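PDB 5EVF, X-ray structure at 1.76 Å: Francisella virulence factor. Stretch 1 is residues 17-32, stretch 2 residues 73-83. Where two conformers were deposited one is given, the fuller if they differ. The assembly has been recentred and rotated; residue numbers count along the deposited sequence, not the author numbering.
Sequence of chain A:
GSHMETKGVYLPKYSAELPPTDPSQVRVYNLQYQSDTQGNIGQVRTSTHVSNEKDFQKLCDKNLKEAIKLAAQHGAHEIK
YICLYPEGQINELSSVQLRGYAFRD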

# COMPACT_ATOMS: atom_id res chain seq x y z
N GLU A 17 -1.92 19.32 -5.14
CA GLU A 17 -2.44 18.15 -5.82
C GLU A 17 -1.74 17.98 -7.16
O GLU A 17 -1.51 18.96 -7.88
CB GLU A 17 -3.95 18.26 -6.04
CG GLU A 17 -4.79 18.03 -4.81
CD GLU A 17 -6.18 18.61 -4.96
OE1 GLU A 17 -7.16 17.87 -4.74
OE2 GLU A 17 -6.30 19.81 -5.31
N LEU A 18 -1.43 16.76 -7.49
CA LEU A 18 -0.76 16.45 -8.74
C LEU A 18 -1.72 15.73 -9.67
O LEU A 18 -2.67 15.08 -9.21
CB LEU A 18 0.46 15.56 -8.47
CG LEU A 18 1.40 16.14 -7.41
CD1 LEU A 18 2.44 15.13 -6.97
CD2 LEU A 18 2.07 17.40 -7.95
N PRO A 19 -1.53 15.83 -10.98
CA PRO A 19 -2.41 15.14 -11.91
C PRO A 19 -2.31 13.64 -11.73
O PRO A 19 -1.21 13.12 -11.48
CB PRO A 19 -1.89 15.57 -13.29
CG PRO A 19 -1.09 16.80 -13.03
CD PRO A 19 -0.49 16.61 -11.68
N PRO A 20 -3.43 12.92 -11.80
CA PRO A 20 -3.38 11.46 -11.65
C PRO A 20 -2.51 10.82 -12.71
O PRO A 20 -2.37 11.33 -13.83
CB PRO A 20 -4.84 11.04 -11.80
CG PRO A 20 -5.64 12.26 -11.47
CD PRO A 20 -4.81 13.43 -11.89
N THR A 21 -1.92 9.69 -12.35
CA THR A 21 -1.11 8.92 -13.28
C THR A 21 -1.84 7.62 -13.61
O THR A 21 -2.84 7.26 -12.98
CB THR A 21 0.27 8.62 -12.68
OG1 THR A 21 0.11 7.99 -11.42
CG2 THR A 21 1.04 9.91 -12.46
N ASP A 22 -1.34 6.94 -14.63
CA ASP A 22 -1.92 5.66 -15.03
C ASP A 22 -1.43 4.59 -14.06
O ASP A 22 -0.22 4.33 -14.00
CB ASP A 22 -1.50 5.34 -16.45
CG ASP A 22 -2.09 4.05 -16.98
OD1 ASP A 22 -2.60 3.22 -16.20
OD2 ASP A 22 -2.02 3.84 -18.20
N PRO A 23 -2.32 3.94 -13.30
CA PRO A 23 -1.85 2.93 -12.33
C PRO A 23 -1.07 1.79 -12.95
O PRO A 23 -0.14 1.27 -12.32
CB PRO A 23 -3.14 2.43 -11.66
CG PRO A 23 -4.26 2.93 -12.47
CD PRO A 23 -3.79 4.02 -13.39
N SER A 24 -1.39 1.40 -14.19
CA SER A 24 -0.63 0.31 -14.79
C SER A 24 0.81 0.71 -15.10
O SER A 24 1.64 -0.17 -15.35
CB SER A 24 -1.33 -0.17 -16.06
OG SER A 24 -1.25 0.78 -17.10
N GLN A 25 1.15 2.00 -15.09
CA GLN A 25 2.52 2.39 -15.37
C GLN A 25 3.28 2.80 -14.11
O GLN A 25 4.43 3.24 -14.22
CB GLN A 25 2.54 3.52 -16.41
CG GLN A 25 1.72 3.23 -17.68
CD GLN A 25 2.20 2.01 -18.48
OE1 GLN A 25 3.15 2.11 -19.28
NE2 GLN A 25 1.53 0.88 -18.30
N VAL A 26 2.67 2.67 -12.93
CA VAL A 26 3.40 2.92 -11.69
C VAL A 26 4.49 1.87 -11.53
O VAL A 26 4.24 0.67 -11.69
CB VAL A 26 2.43 2.88 -10.49
CG1 VAL A 26 3.21 2.91 -9.18
CG2 VAL A 26 1.44 4.06 -10.56
N ARG A 27 5.70 2.31 -11.21
CA ARG A 27 6.80 1.40 -10.94
C ARG A 27 6.74 1.00 -9.47
O ARG A 27 6.64 1.86 -8.60
CB ARG A 27 8.14 2.04 -11.27
CG ARG A 27 8.19 2.61 -12.68
CD ARG A 27 9.59 3.06 -13.08
NE ARG A 27 10.17 3.97 -12.11
CZ ARG A 27 10.09 5.29 -12.15
NH1 ARG A 27 9.45 5.89 -13.14
NH2 ARG A 27 10.66 6.02 -11.19
N VAL A 28 6.81 -0.30 -9.21
CA VAL A 28 6.56 -0.84 -7.88
C VAL A 28 7.82 -1.57 -7.42
O VAL A 28 8.29 -2.49 -8.10
CB VAL A 28 5.35 -1.79 -7.88
CG1 VAL A 28 5.20 -2.46 -6.54
CG2 VAL A 28 4.09 -1.02 -8.27
N TYR A 29 8.34 -1.18 -6.26
CA TYR A 29 9.55 -1.78 -5.73
C TYR A 29 9.36 -2.19 -4.28
O TYR A 29 8.54 -1.64 -3.56
CB TYR A 29 10.73 -0.81 -5.81
CG TYR A 29 10.97 -0.22 -7.17
CD1 TYR A 29 10.76 1.14 -7.40
CD2 TYR A 29 11.40 -1.00 -8.23
CE1 TYR A 29 10.98 1.70 -8.65
CE2 TYR A 29 11.62 -0.45 -9.48
CZ TYR A 29 11.41 0.90 -9.68
OH TYR A 29 11.66 1.45 -10.92
N ASN A 30 10.17 -3.16 -3.84
CA ASN A 30 10.17 -3.54 -2.43
C ASN A 30 10.84 -2.47 -1.56
O ASN A 30 11.95 -2.02 -1.86
CB ASN A 30 10.90 -4.86 -2.23
CG ASN A 30 10.28 -5.99 -2.97
OD1 ASN A 30 9.13 -5.92 -3.44
ND2 ASN A 30 11.03 -7.10 -3.07
N LEU A 31 10.18 -2.10 -0.47
CA LEU A 31 10.74 -1.20 0.53
C LEU A 31 11.67 -2.03 1.42
O LEU A 31 11.20 -2.83 2.22
CB LEU A 31 9.64 -0.56 1.37
CG LEU A 31 10.07 0.48 2.41
CD1 LEU A 31 10.59 1.75 1.74
CD2 LEU A 31 8.92 0.80 3.38
N GLN A 32 12.98 -1.84 1.28
CA GLN A 32 13.95 -2.65 2.01
C GLN A 32 14.66 -1.93 3.14
O GLN A 32 14.99 -2.56 4.14
CB GLN A 32 15.00 -3.21 1.05
CG GLN A 32 14.43 -4.08 -0.04
CD GLN A 32 15.51 -4.63 -0.93
OE1 GLN A 32 16.62 -4.10 -0.98
NE2 GLN A 32 15.20 -5.71 -1.65
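Stretch 2, residues 73-83: QHGAHEIKYIC

Parallel β-strands distant in sequence often meet through a small apolar cluster on one side, with a ladder of backbone hydrogen bonds fixing the register and charged groups on the other side; residues 73-83 lie on residues 17-32 in this way. The apolar centre is built round Ile79, which is buried and adopts chi1 p and chi2 t. Its CG1 lies 3.9 Å from Val28 CG2 and 4.2 Å from Val26 CG1. Further along, Val28 CG1 approaches Tyr81 CE1 at 3.6 Å: the CA-to-CB bond of Tyr81 points away from stretch 1, but with chi1 at 78° the ring comes back nearer to it. A separate apolar contact forms on the side that carries Lys80, where Leu31 CD2 lies 3.9 Å from Ile82 CG2 and Leu31 CD1 4.0 Å from Lys80 CB.

This packing depends on the backbone. Stretch 2 leaves a helix at His74, passes through a short loop and becomes extended from Glu78 to Cys83. This strand runs parallel to strand 27-30, with an angle of 35° between their directions, a signed crossing angle of -35° and a closest axial approach of 4.8 Å. Arg27 pairs with Glu78, Val28 with Ile79 and Tyr29 with Lys80. In a parallel pair, one residue commonly bonds to the two neighbours of its partner. Thus Arg27 N donates to His77 O at 3.0 Å, and Ile79 N to Arg27 O at 2.8 Å; Tyr29 N then donates to Ile79 O at 2.9 Å, and Tyr81 N to Tyr29 O at 3.1 Å. Leu31 N closes the ladder on Tyr81 O at 2.8 Å.

Before the strands pair, the loops meet at Gly75. Its phi of 98° suits glycine, and an added CB would clash with Leu18 CB; instead its CA sits 3.3 Å from Pro19 O. Thr21 OG1 donates to Ala76 O at 2.7 Å, anchoring the loop just ahead of the strand. Water links carbonyl oxygens, which as two acceptors cannot bond each other: one molecule donates to Leu18 O at 2.5 Å and Gln73 O at 2.8 Å, another to both Gln25 O and His77 O at 2.8 Å.

The polar edge occupies the sheet face that carries Arg27, Tyr29, Glu78 and Lys80. Arg27 NH2 forms a salt bridge with Glu78 OE2 at 2.8 Å, opposite charges meeting across paired positions. Tyr29 lies alongside, its CE1 3.5 Å from Glu78 CD at the ring edge, and Arg27 NE makes a weak hydrogen bond to Tyr29 OH at 3.2 Å.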

# COMPACT_ATOMS: atom_id res chain seq x y z
N GLN A 73 -3.79 7.66 -8.23
CA GLN A 73 -4.81 8.70 -8.18
C GLN A 73 -4.24 10.00 -7.65
O GLN A 73 -4.73 11.08 -8.00
CB GLN A 73 -5.99 8.23 -7.33
CG GLN A 73 -6.91 7.32 -8.11
CD GLN A 73 -7.94 6.62 -7.25
OE1 GLN A 73 -8.78 5.89 -7.77
NE2 GLN A 73 -7.88 6.83 -5.94
N HIS A 74 -3.19 9.93 -6.83
CA HIS A 74 -2.56 11.11 -6.26
C HIS A 74 -1.25 11.48 -6.94
O HIS A 74 -0.50 12.30 -6.41
CB HIS A 74 -2.36 10.90 -4.76
CG HIS A 74 -3.65 10.76 -4.03
ND1 HIS A 74 -4.31 11.83 -3.48
CD2 HIS A 74 -4.43 9.68 -3.80
CE1 HIS A 74 -5.43 11.42 -2.93
NE2 HIS A 74 -5.53 10.12 -3.11
N GLY A 75 -0.98 10.91 -8.12
CA GLY A 75 0.10 11.39 -8.96
C GLY A 75 1.40 10.62 -8.88
O GLY A 75 2.39 11.08 -9.46
N ALA A 76 1.44 9.49 -8.20
CA ALA A 76 2.71 8.79 -8.02
C ALA A 76 3.19 8.18 -9.33
O ALA A 76 2.41 7.62 -10.10
CB ALA A 76 2.56 7.68 -6.98
N HIS A 77 4.51 8.26 -9.56
CA HIS A 77 5.15 7.48 -10.61
C HIS A 77 5.74 6.17 -10.10
O HIS A 77 5.98 5.26 -10.91
CB HIS A 77 6.25 8.30 -11.27
CG HIS A 77 5.74 9.50 -11.98
ND1 HIS A 77 6.32 10.74 -11.86
CD2 HIS A 77 4.70 9.66 -12.84
CE1 HIS A 77 5.67 11.61 -12.60
NE2 HIS A 77 4.68 10.98 -13.21
N GLU A 78 5.94 6.05 -8.80
CA GLU A 78 6.65 4.91 -8.22
C GLU A 78 6.17 4.73 -6.79
O GLU A 78 5.89 5.70 -6.09
CB GLU A 78 8.16 5.16 -8.30
CG GLU A 78 9.03 4.47 -7.28
CD GLU A 78 10.50 4.90 -7.44
OE1 GLU A 78 11.31 4.53 -6.57
OE2 GLU A 78 10.83 5.58 -8.42
N ILE A 79 6.09 3.47 -6.33
CA ILE A 79 5.85 3.23 -4.91
C ILE A 79 6.84 2.18 -4.44
O ILE A 79 7.22 1.28 -5.20
CB ILE A 79 4.42 2.77 -4.58
CG1 ILE A 79 4.08 1.47 -5.30
CG2 ILE A 79 3.43 3.85 -4.92
CD1 ILE A 79 2.74 0.90 -4.82
N LYS A 80 7.26 2.30 -3.18
CA LYS A 80 8.08 1.31 -2.50
C LYS A 80 7.27 0.85 -1.30
O LYS A 80 6.86 1.69 -0.49
CB LYS A 80 9.43 1.90 -2.07
CG LYS A 80 10.22 2.55 -3.20
CD LYS A 80 11.59 3.03 -2.71
CE LYS A 80 12.28 3.92 -3.75
NZ LYS A 80 13.50 4.60 -3.19
N TYR A 81 7.02 -0.45 -1.19
CA TYR A 81 6.04 -0.91 -0.21
C TYR A 81 6.55 -2.12 0.58
O TYR A 81 7.51 -2.80 0.20
CB TYR A 81 4.72 -1.28 -0.91
CG TYR A 81 4.84 -2.62 -1.57
CD1 TYR A 81 5.54 -2.77 -2.77
CD2 TYR A 81 4.33 -3.77 -0.96
CE1 TYR A 81 5.69 -4.02 -3.37
CE2 TYR A 81 4.49 -5.02 -1.55
CZ TYR A 81 5.17 -5.14 -2.75
OH TYR A 81 5.31 -6.37 -3.33
N ILE A 82 5.85 -2.37 1.68
CA ILE A 82 6.07 -3.56 2.50
C ILE A 82 4.73 -3.98 3.10
O ILE A 82 3.92 -3.14 3.47
CB ILE A 82 7.13 -3.30 3.59
CG1 ILE A 82 7.41 -4.57 4.40
CG2 ILE A 82 6.68 -2.16 4.52
CD1 ILE A 82 8.63 -4.44 5.30
N CYS A 83 4.48 -5.28 3.15
CA CYS A 83 3.30 -5.81 3.83
C CYS A 83 3.64 -6.12 5.28
O CYS A 83 4.74 -6.61 5.58
CB CYS A 83 2.80 -7.06 3.11
SG CYS A 83 1.99 -6.60 1.57
O HOH W 1 -4.56 13.91 -7.98
O HOH W 2 -1.26 14.66 -5.00
O HOH W 3 5.27 5.79 -13.54